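Side-chain contacts in beta-galactosidase (Bacillus circulans subsp. alkalophilus, PDB 3TTY), which hydrolyses beta-D-galactosidic bonds at the non-reducing ends of its substrates, through a galactose-binding TIM-barrel domain in a three-chain assembly: residues Gln581-Ala586 with Ala599-Glu604; Lys452-Ile457 with Glu603-Lys608; Trp167-Tyr172 with Tyr192-Ile197. All coordinates share one frame; numbering follows the deposited sequence.

Contact 1. Residues Gln581-Ala586 with Ala599-Glu604; sequences QSYYVA and ANLCEE
The phenolic oxygen of Tyr583 is held by two groups: it donates a hydrogen bond of 2.7 Å from OH to Glu604 OE1, and it accepts one from NE of Arg574 on the adjacent strand. This contact is a worked example of how an alpha/beta domain seats a helix on its sheet. Strand 580-585 belongs to the mixed sheet of the trimerisation domain, a region of the glutaminase-like clan, and helix 591-604 packs against that sheet. Here the helix runs almost exactly antiparallel to the strand, at 177°, with the two short axes 11.6 Å apart. The tyrosine spans much of this gap. Its CG lies opposite the carbonyl carbon (chi1 -67°), and the ring projects from the strand to meet Glu604 coming the other way. The carboxylate oxygen OE1 is approached on its syn side, with the hydroxyl 21° out of the carboxylate plane, while the planes of ring and carboxylate are steeply inclined to each other. Glu604 reaches down from the helix on an extended chain, CG anti to the backbone N. Its other oxygen, OE2, forms a salt bridge with NH2 of Arg574, so that arginine ties the phenol and the carboxylate into one polar group and would probably help to keep Glu604 ionised. Beside this network lies an apolar contact. Leu601 CD2 sits over one face of the Tyr583 ring, 3.5 Å from its centroid, in a CH-pi contact shifted toward the hydroxyl-bearing side of the ring. These two side chains come closest at 3.3 Å, Leu601 CD2 to Tyr583 CE2. Gln581, two residues earlier on the strand, adds a lesser contact: its aliphatic CG lies 3.6 Å from Glu604 OE2.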
loop_
_atom_site.group_PDB
_atom_site.type_symbol
_atom_site.label_atom_id
_atom_site.label_comp_id
_atom_site.label_asym_id
_atom_site.label_seq_id
_atom_site.Cartn_x
_atom_site.Cartn_y
_atom_site.Cartn_z
ATOM N N GLN A 581 -23.876 40.916 -4.312
ATOM C CA GLN A 581 -24.176 39.813 -5.227
ATOM C C GLN A 581 -23.546 38.566 -4.657
ATOM O O GLN A 581 -22.464 38.635 -4.075
ATOM C CB GLN A 581 -23.463 40.007 -6.572
ATOM C CG GLN A 581 -23.804 41.224 -7.356
ATOM C CD GLN A 581 -23.230 42.489 -6.788
ATOM O OE1 GLN A 581 -23.956 43.448 -6.578
ATOM N NE2 GLN A 581 -21.924 42.515 -6.558
ATOM N N SER A 582 -24.171 37.418 -4.880
ATOM C CA SER A 582 -23.560 36.150 -4.507
ATOM C C SER A 582 -23.648 35.156 -5.662
ATOM O O SER A 582 -24.660 35.076 -6.362
ATOM C CB SER A 582 -24.192 35.570 -3.238
ATOM O OG SER A 582 -25.526 35.162 -3.479
ATOM N N TYR A 583 -22.562 34.411 -5.856
ATOM C CA TYR A 583 -22.445 33.468 -6.959
ATOM C C TYR A 583 -22.251 32.057 -6.430
ATOM O O TYR A 583 -21.345 31.795 -5.644
ATOM C CB TYR A 583 -21.255 33.852 -7.849
ATOM C CG TYR A 583 -21.425 35.157 -8.603
ATOM C CD1 TYR A 583 -21.947 35.170 -9.892
ATOM C CD2 TYR A 583 -21.061 36.369 -8.031
ATOM C CE1 TYR A 583 -22.100 36.347 -10.593
ATOM C CE2 TYR A 583 -21.223 37.554 -8.721
ATOM C CZ TYR A 583 -21.745 37.533 -10.005
ATOM O OH TYR A 583 -21.903 38.704 -10.705
ATOM N N TYR A 584 -23.100 31.141 -6.868
ATOM C CA TYR A 584 -22.978 29.750 -6.474
ATOM C C TYR A 584 -22.482 28.929 -7.655
ATOM O O TYR A 584 -23.083 28.952 -8.725
ATOM C CB TYR A 584 -24.330 29.225 -6.018
ATOM C CG TYR A 584 -24.282 27.915 -5.273
ATOM C CD1 TYR A 584 -24.185 27.890 -3.889
ATOM C CD2 TYR A 584 -24.364 26.701 -5.946
ATOM C CE1 TYR A 584 -24.155 26.693 -3.195
ATOM C CE2 TYR A 584 -24.328 25.484 -5.254
ATOM C CZ TYR A 584 -24.229 25.495 -3.880
ATOM O OH TYR A 584 -24.200 24.318 -3.168
ATOM N N VAL A 585 -21.380 28.211 -7.458
ATOM C CA VAL A 585 -20.797 27.395 -8.523
ATOM C C VAL A 585 -21.033 25.934 -8.188
ATOM O O VAL A 585 -20.348 25.379 -7.316
ATOM C CB VAL A 585 -19.272 27.649 -8.665
ATOM C CG1 VAL A 585 -18.721 26.891 -9.859
ATOM C CG2 VAL A 585 -18.988 29.143 -8.801
ATOM N N ALA A 586 -21.987 25.310 -8.880
ATOM C CA ALA A 586 -22.505 23.998 -8.466
ATOM C C ALA A 586 -21.627 22.805 -8.811
ATOM O O ALA A 586 -21.977 21.674 -8.504
ATOM C CB ALA A 586 -23.928 23.779 -9.005
ATOM N N ALA A 599 -12.489 37.050 -13.912
ATOM C CA ALA A 599 -12.431 38.275 -14.694
ATOM C C ALA A 599 -13.739 39.068 -14.582
ATOM O O ALA A 599 -13.728 40.296 -14.421
ATOM C CB ALA A 599 -12.119 37.945 -16.153
ATOM N N ASN A 600 -14.863 38.366 -14.659
ATOM C CA ASN A 600 -16.163 39.015 -14.544
ATOM C C ASN A 600 -16.373 39.620 -13.171
ATOM O O ASN A 600 -16.711 40.800 -13.048
ATOM C CB ASN A 600 -17.282 38.030 -14.849
ATOM C CG ASN A 600 -17.387 37.731 -16.315
ATOM O OD1 ASN A 600 -16.640 38.290 -17.118
ATOM N ND2 ASN A 600 -18.297 36.834 -16.680
ATOM N N LEU A 601 -16.154 38.810 -12.141
ATOM C CA LEU A 601 -16.372 39.249 -10.771
ATOM C C LEU A 601 -15.518 40.459 -10.443
ATOM O O LEU A 601 -15.989 41.384 -9.797
ATOM C CB LEU A 601 -16.117 38.108 -9.780
ATOM C CG LEU A 601 -17.026 36.886 -9.975
ATOM C CD1 LEU A 601 -17.129 36.061 -8.704
ATOM C CD2 LEU A 601 -18.424 37.293 -10.443
ATOM N N CYS A 602 -14.271 40.462 -10.912
ATOM C CA CYS A 602 -13.374 41.588 -10.649
ATOM C C CYS A 602 -13.800 42.863 -11.398
ATOM O O CYS A 602 -13.790 43.959 -10.836
ATOM C CB CYS A 602 -11.917 41.226 -10.981
ATOM S SG CYS A 602 -11.192 39.928 -9.921
ATOM N N GLU A 603 -14.169 42.728 -12.664
ATOM C CA GLU A 603 -14.631 43.892 -13.411
ATOM C C GLU A 603 -15.871 44.474 -12.740
ATOM O O GLU A 603 -16.005 45.685 -12.615
ATOM C CB GLU A 603 -14.942 43.551 -14.870
ATOM C CG GLU A 603 -15.376 44.770 -15.682
ATOM C CD GLU A 603 -15.911 44.422 -17.070
ATOM O OE1 GLU A 603 -16.431 45.339 -17.750
ATOM O OE2 GLU A 603 -15.817 43.242 -17.481
ATOM N N GLU A 604 -16.772 43.599 -12.304
ATOM C CA GLU A 604 -18.021 44.030 -11.683
ATOM C C GLU A 604 -17.745 44.952 -10.509
ATOM O O GLU A 604 -18.452 45.926 -10.296
ATOM C CB GLU A 604 -18.806 42.815 -11.206
ATOM C CG GLU A 604 -20.141 43.139 -10.578
ATOM C CD GLU A 604 -20.960 41.889 -10.344
ATOM O OE1 GLU A 604 -20.346 40.843 -10.030
ATOM O OE2 GLU A 604 -22.202 41.940 -10.487
#

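Contact 2. Residues Lys452-Ile457 with Glu603-Lys608; sequences KYKVVI and EEQGVK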
loop_
_atom_site.group_PDB
_atom_site.type_symbol
_atom_site.label_atom_id
_atom_site.label_comp_id
_atom_site.label_asym_id
_atom_site.label_seq_id
_atom_site.Cartn_x
_atom_site.Cartn_y
_atom_site.Cartn_z
ATOM N N LYS A 452 -12.857 45.298 4.183
ATOM C CA LYS A 452 -11.843 45.814 3.264
ATOM C C LYS A 452 -11.897 45.161 1.873
ATOM O O LYS A 452 -11.228 45.607 0.939
ATOM C CB LYS A 452 -10.444 45.668 3.877
ATOM C CG LYS A 452 -10.088 44.257 4.308
ATOM C CD LYS A 452 -8.860 44.233 5.230
ATOM C CE LYS A 452 -7.556 44.491 4.474
ATOM N NZ LYS A 452 -6.336 44.297 5.328
ATOM N N TYR A 453 -12.697 44.112 1.729
ATOM C CA TYR A 453 -12.736 43.398 0.464
ATOM C C TYR A 453 -13.916 43.792 -0.410
ATOM O O TYR A 453 -14.893 44.369 0.060
ATOM C CB TYR A 453 -12.679 41.882 0.693
ATOM C CG TYR A 453 -11.428 41.501 1.458
ATOM C CD1 TYR A 453 -10.171 41.638 0.875
ATOM C CD2 TYR A 453 -11.498 41.046 2.773
ATOM C CE1 TYR A 453 -9.014 41.321 1.574
ATOM C CE2 TYR A 453 -10.347 40.726 3.478
ATOM C CZ TYR A 453 -9.109 40.865 2.872
ATOM O OH TYR A 453 -7.965 40.550 3.563
ATOM N N LYS A 454 -13.794 43.493 -1.692
ATOM C CA LYS A 454 -14.879 43.681 -2.635
ATOM C C LYS A 454 -15.353 42.335 -3.159
ATOM O O LYS A 454 -16.518 42.180 -3.519
ATOM C CB LYS A 454 -14.448 44.617 -3.768
ATOM C CG LYS A 454 -14.373 46.066 -3.299
ATOM C CD LYS A 454 -13.935 47.003 -4.403
ATOM C CE LYS A 454 -14.713 48.323 -4.355
ATOM N NZ LYS A 454 -16.127 48.187 -4.861
ATOM N N VAL A 455 -14.460 41.348 -3.168
ATOM C CA VAL A 455 -14.836 40.001 -3.592
ATOM C C VAL A 455 -14.318 38.967 -2.601
ATOM O O VAL A 455 -13.117 38.906 -2.343
ATOM C CB VAL A 455 -14.279 39.658 -4.997
ATOM C CG1 VAL A 455 -14.653 38.234 -5.372
ATOM C CG2 VAL A 455 -14.809 40.628 -6.044
ATOM N N VAL A 456 -15.212 38.157 -2.046
ATOM C CA VAL A 456 -14.816 37.132 -1.076
ATOM C C VAL A 456 -15.204 35.754 -1.601
ATOM O O VAL A 456 -16.377 35.490 -1.876
ATOM C CB VAL A 456 -15.450 37.372 0.326
ATOM C CG1 VAL A 456 -15.185 36.185 1.256
ATOM C CG2 VAL A 456 -14.924 38.655 0.937
ATOM N N ILE A 457 -14.216 34.879 -1.751
ATOM C CA ILE A 457 -14.456 33.560 -2.323
ATOM C C ILE A 457 -14.215 32.453 -1.292
ATOM O O ILE A 457 -13.164 32.399 -0.645
ATOM C CB ILE A 457 -13.589 33.342 -3.585
ATOM C CG1 ILE A 457 -13.726 34.539 -4.529
ATOM C CG2 ILE A 457 -13.975 32.061 -4.308
ATOM C CD1 ILE A 457 -12.860 34.448 -5.763
ATOM N N GLU A 603 -14.169 42.728 -12.664
ATOM C CA GLU A 603 -14.631 43.892 -13.411
ATOM C C GLU A 603 -15.871 44.474 -12.740
ATOM O O GLU A 603 -16.005 45.685 -12.615
ATOM C CB GLU A 603 -14.942 43.551 -14.870
ATOM C CG GLU A 603 -15.376 44.770 -15.682
ATOM C CD GLU A 603 -15.911 44.422 -17.070
ATOM O OE1 GLU A 603 -16.431 45.339 -17.750
ATOM O OE2 GLU A 603 -15.817 43.242 -17.481
ATOM N N GLU A 604 -16.772 43.599 -12.304
ATOM C CA GLU A 604 -18.021 44.030 -11.683
ATOM C C GLU A 604 -17.745 44.952 -10.509
ATOM O O GLU A 604 -18.452 45.926 -10.296
ATOM C CB GLU A 604 -18.806 42.815 -11.206
ATOM C CG GLU A 604 -20.141 43.139 -10.578
ATOM C CD GLU A 604 -20.960 41.889 -10.344
ATOM O OE1 GLU A 604 -20.346 40.843 -10.030
ATOM O OE2 GLU A 604 -22.202 41.940 -10.487
ATOM N N GLN A 605 -16.702 44.637 -9.752
ATOM C CA GLN A 605 -16.365 45.402 -8.570
ATOM C C GLN A 605 -15.266 46.408 -8.879
ATOM O O GLN A 605 -14.668 46.994 -7.970
ATOM C CB GLN A 605 -15.938 44.452 -7.444
ATOM C CG GLN A 605 -17.103 43.668 -6.837
ATOM C CD GLN A 605 -17.911 44.508 -5.861
ATOM O OE1 GLN A 605 -17.608 45.679 -5.627
ATOM N NE2 GLN A 605 -18.930 43.908 -5.270
ATOM N N GLY A 606 -15.000 46.607 -10.166
ATOM C CA GLY A 606 -13.979 47.548 -10.591
ATOM C C GLY A 606 -12.574 47.210 -10.107
ATOM O O GLY A 606 -11.761 48.104 -9.892
ATOM N N VAL A 607 -12.273 45.928 -9.924
ATOM C CA VAL A 607 -10.915 45.559 -9.521
ATOM C C VAL A 607 -10.136 45.059 -10.723
ATOM O O VAL A 607 -10.659 44.319 -11.541
ATOM C CB VAL A 607 -10.882 44.570 -8.325
ATOM C CG1 VAL A 607 -12.096 43.691 -8.325
ATOM C CG2 VAL A 607 -9.596 43.754 -8.319
ATOM N N LYS A 608 -8.891 45.509 -10.835
ATOM C CA LYS A 608 -8.091 45.315 -12.040
ATOM C C LYS A 608 -6.765 44.613 -11.751
ATOM O O LYS A 608 -6.212 44.751 -10.664
ATOM C CB LYS A 608 -7.807 46.677 -12.686
ATOM C CG LYS A 608 -9.034 47.350 -13.296
ATOM C CD LYS A 608 -8.689 48.720 -13.871
ATOM C CE LYS A 608 -9.855 49.297 -14.678
ATOM N NZ LYS A 608 -11.145 49.303 -13.917
#
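Lys454 opens the contact just before strand 455-458, laying its side chain across that of Gln605, the first residue to leave helical geometry at the end of helix 591-604. The helix finishes in a Schellman motif, with Gly606, at positive phi, as its C-prime residue. Gly606 N binds Glu603 O at 2.8 Å, and Val607 N turns back to Cys602 O. The contact thus shows how a helix terminus can be fastened beside an inner strand of an alpha/beta sheet. The lysine chain starts out with CG opposite the carbonyl carbon, then bends at chi3 (141°) and again at chi4, which brings the ammonium round to the glutamine's amide oxygen. NZ donates to Gln605 OE1 at 3.0 Å, meeting the carbonyl nearly head-on at a C=O...N angle of 164°. On the way, Lys454 CB passes 4.0 Å from Gln605 CB, and CD runs near the glutamine's backbone oxygen. The other end of the amide is also engaged, because NE2 bonds to the backbone oxygen of Gly479; with both ends bound, the rotation of the amide is fixed. Val455 follows as the first strand residue, paired through its backbone with Lys398 and Ala400 around the start of neighbouring parallel strand 399-402. One branch of this buried valine closes the apolar side of the contact: CG2 rests 3.9 Å from Gln605 CG.

Contact 3. Residues Trp167-Tyr172 with Tyr192-Ile197; sequences WLKERY and YDWDEI
The indole of Trp194 lies beneath the aliphatic chain of Lys169, and this is the tightly packed half of a contact that ends in water. Helix 158-172 and the short 3-10 segment 194-196 both belong to an excursion between the fourth and fifth strands of the TIM barrel, and the same helix carries Cys160 of the zinc site. Lys169 CG sits almost centrally over the six-membered ring, 3.6 Å from its centroid and 12° off the normal, a CH-pi contact. Because the chain stays extended beyond CG (chi2 171°), it continues over the indole face, and CE comes to 3.5 Å from Trp194 CG. Deeper in, Leu168 CB lies 4.0 Å from Trp194 CZ3, while Leu168 CD1 and Ile197 CG2 meet tip to tip at 4.0 Å. Leu178 and Trp182 also pack against this buried leucine.

On the exposed side the fit is looser. No direct hydrogen bond joins the two segments; instead a water accepts from Lys169 NZ at 2.9 Å and donates to Asp195 OD2 at 2.7 Å. The turn has its own internal bonding, with Glu196 OE1 accepting from Tyr192 N on the syn side of the carboxylate but out of its plane. Beyond the turn, Tyr192 OH bonds to Ala48 O of the second subunit, so the segment packed on the helix also takes part in the subunit interface.

Lys169 therefore works in two ways: its methylenes pack on the indole, while its ammonium meets Asp195 through water, which probably softens any attraction between the charges.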
loop_
_atom_site.group_PDB
_atom_site.type_symbol
_atom_site.label_atom_id
_atom_site.label_comp_id
_atom_site.label_asym_id
_atom_site.label_seq_id
_atom_site.Cartn_x
_atom_site.Cartn_y
_atom_site.Cartn_z
ATOM N N TRP A 167 -10.777 17.952 28.341
ATOM C CA TRP A 167 -11.013 18.934 27.285
ATOM C C TRP A 167 -12.464 18.892 26.774
ATOM O O TRP A 167 -13.016 19.901 26.334
ATOM C CB TRP A 167 -10.018 18.685 26.151
ATOM C CG TRP A 167 -10.082 19.641 24.993
ATOM C CD1 TRP A 167 -9.319 20.757 24.804
ATOM C CD2 TRP A 167 -10.933 19.543 23.858
ATOM N NE1 TRP A 167 -9.643 21.359 23.615
ATOM C CE2 TRP A 167 -10.635 20.635 23.014
ATOM C CE3 TRP A 167 -11.916 18.633 23.462
ATOM C CZ2 TRP A 167 -11.295 20.846 21.805
ATOM C CZ3 TRP A 167 -12.573 18.850 22.266
ATOM C CH2 TRP A 167 -12.262 19.947 21.453
ATOM N N LEU A 168 -13.070 17.713 26.832
ATOM C CA LEU A 168 -14.467 17.543 26.448
ATOM C C LEU A 168 -15.414 18.032 27.549
ATOM O O LEU A 168 -16.487 18.565 27.260
ATOM C CB LEU A 168 -14.736 16.075 26.111
ATOM C CG LEU A 168 -13.993 15.587 24.861
ATOM C CD1 LEU A 168 -13.843 14.078 24.845
ATOM C CD2 LEU A 168 -14.696 16.077 23.601
ATOM N N LYS A 169 -15.019 17.860 28.806
ATOM C CA LYS A 169 -15.789 18.420 29.917
ATOM C C LYS A 169 -15.808 19.960 29.840
ATOM O O LYS A 169 -16.821 20.594 30.118
ATOM C CB LYS A 169 -15.219 17.949 31.261
ATOM C CG LYS A 169 -15.234 16.432 31.425
ATOM C CD LYS A 169 -14.474 15.952 32.676
ATOM C CE LYS A 169 -14.204 14.441 32.601
ATOM N NZ LYS A 169 -13.619 13.889 33.871
ATOM N N GLU A 170 -14.686 20.551 29.438
ATOM C CA GLU A 170 -14.607 21.991 29.284
ATOM C C GLU A 170 -15.427 22.451 28.095
ATOM O O GLU A 170 -16.062 23.496 28.144
ATOM C CB GLU A 170 -13.158 22.450 29.122
ATOM C CG GLU A 170 -12.216 21.804 30.125
ATOM C CD GLU A 170 -11.164 22.742 30.667
ATOM O OE1 GLU A 170 -9.956 22.479 30.428
ATOM O OE2 GLU A 170 -11.549 23.722 31.355
ATOM N N ARG A 171 -15.421 21.669 27.022
ATOM C CA ARG A 171 -16.089 22.101 25.809
ATOM C C ARG A 171 -17.604 21.976 25.954
ATOM O O ARG A 171 -18.342 22.920 25.653
ATOM C CB ARG A 171 -15.600 21.308 24.591
ATOM C CG ARG A 171 -16.102 21.850 23.249
ATOM C CD ARG A 171 -15.488 21.092 22.066
ATOM N NE ARG A 171 -16.070 21.504 20.790
ATOM C CZ ARG A 171 -15.592 22.494 20.032
ATOM N NH1 ARG A 171 -14.506 23.166 20.402
ATOM N NH2 ARG A 171 -16.190 22.801 18.889
ATOM N N TYR A 172 -18.066 20.819 26.424
ATOM C CA TYR A 172 -19.486 20.521 26.340
ATOM C C TYR A 172 -20.247 20.637 27.655
ATOM O O TYR A 172 -21.456 20.810 27.646
ATOM C CB TYR A 172 -19.702 19.140 25.733
ATOM C CG TYR A 172 -19.234 19.056 24.318
ATOM C CD1 TYR A 172 -19.901 19.745 23.308
ATOM C CD2 TYR A 172 -18.115 18.297 23.982
ATOM C CE1 TYR A 172 -19.462 19.686 21.996
ATOM C CE2 TYR A 172 -17.677 18.230 22.685
ATOM C CZ TYR A 172 -18.352 18.919 21.693
ATOM O OH TYR A 172 -17.908 18.841 20.400
ATOM N N TYR A 192 -22.325 7.052 28.996
ATOM C CA TYR A 192 -22.901 7.292 30.316
ATOM C C TYR A 192 -21.858 7.778 31.308
ATOM O O TYR A 192 -22.187 8.162 32.426
ATOM C CB TYR A 192 -23.588 6.036 30.858
ATOM C CG TYR A 192 -24.860 5.680 30.134
ATOM C CD1 TYR A 192 -26.007 6.449 30.294
ATOM C CD2 TYR A 192 -24.918 4.577 29.280
ATOM C CE1 TYR A 192 -27.190 6.133 29.630
ATOM C CE2 TYR A 192 -26.093 4.251 28.608
ATOM C CZ TYR A 192 -27.231 5.034 28.796
ATOM O OH TYR A 192 -28.406 4.730 28.144
ATOM N N ASP A 193 -20.600 7.764 30.888
ATOM C CA ASP A 193 -19.498 8.279 31.701
ATOM C C ASP A 193 -18.353 8.760 30.814
ATOM O O ASP A 193 -18.125 8.204 29.744
ATOM C CB ASP A 193 -18.990 7.216 32.673
ATOM C CG ASP A 193 -17.910 7.744 33.595
ATOM O OD1 ASP A 193 -18.152 8.766 34.279
ATOM O OD2 ASP A 193 -16.810 7.160 33.614
ATOM N N TRP A 194 -17.633 9.791 31.249
ATOM C CA TRP A 194 -16.553 10.340 30.430
ATOM C C TRP A 194 -15.456 9.300 30.153
ATOM O O TRP A 194 -14.868 9.275 29.067
ATOM C CB TRP A 194 -15.956 11.593 31.069
ATOM C CG TRP A 194 -16.955 12.666 31.335
ATOM C CD1 TRP A 194 -17.615 12.882 32.499
ATOM C CD2 TRP A 194 -17.408 13.678 30.422
ATOM N NE1 TRP A 194 -18.451 13.961 32.375
ATOM C CE2 TRP A 194 -18.345 14.467 31.108
ATOM C CE3 TRP A 194 -17.119 13.987 29.090
ATOM C CZ2 TRP A 194 -18.994 15.550 30.513
ATOM C CZ3 TRP A 194 -17.759 15.067 28.503
ATOM C CH2 TRP A 194 -18.692 15.831 29.214
ATOM N N ASP A 195 -15.185 8.439 31.127
ATOM C CA ASP A 195 -14.120 7.456 30.961
ATOM C C ASP A 195 -14.425 6.398 29.899
ATOM O O ASP A 195 -13.561 5.600 29.576
ATOM C CB ASP A 195 -13.761 6.786 32.287
ATOM C CG ASP A 195 -12.942 7.689 33.185
ATOM O OD1 ASP A 195 -12.720 7.324 34.365
ATOM O OD2 ASP A 195 -12.529 8.770 32.708
ATOM N N GLU A 196 -15.652 6.386 29.376
ATOM C CA GLU A 196 -16.026 5.450 28.322
ATOM C C GLU A 196 -15.553 5.926 26.940
ATOM O O GLU A 196 -15.524 5.158 25.975
ATOM C CB GLU A 196 -17.538 5.271 28.308
ATOM C CG GLU A 196 -18.067 4.486 29.489
ATOM C CD GLU A 196 -19.558 4.683 29.686
ATOM O OE1 GLU A 196 -20.218 5.216 28.763
ATOM O OE2 GLU A 196 -20.060 4.312 30.773
ATOM N N ILE A 197 -15.205 7.207 26.863
ATOM C CA ILE A 197 -14.714 7.839 25.651
ATOM C C ILE A 197 -13.243 7.485 25.437
ATOM O O ILE A 197 -12.438 7.588 26.368
ATOM C CB ILE A 197 -14.840 9.371 25.792
ATOM C CG1 ILE A 197 -16.304 9.749 25.996
ATOM C CG2 ILE A 197 -14.227 10.091 24.597
ATOM C CD1 ILE A 197 -16.506 11.149 26.564
HETATM O O HOH W 1 -12.681 11.473 32.679
#

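How the contacts relate
Contacts 1 and 2 are neighbours, their centres about 9 Å apart, and both fasten the end of helix 591-604 to the mixed sheet of the trimerisation domain. They share Glu603 and Glu604, and the probable helix-ending hydrogen bond from Val607 N to Cys602 O runs from one to the other. Contact 1 is buried and joins a phenol-carboxylate hydrogen bond, backed by an arginine, to a CH-pi contact; contact 2, nearer the surface, uses a lysine-amide bond. Contact 3 lies about 44 Å from contact 1 and 45 Å from contact 2, centre to centre, in the barrel region. There a lysine chain laid on the face of a partly exposed tryptophan gives the main packing, and the polar link passes through water.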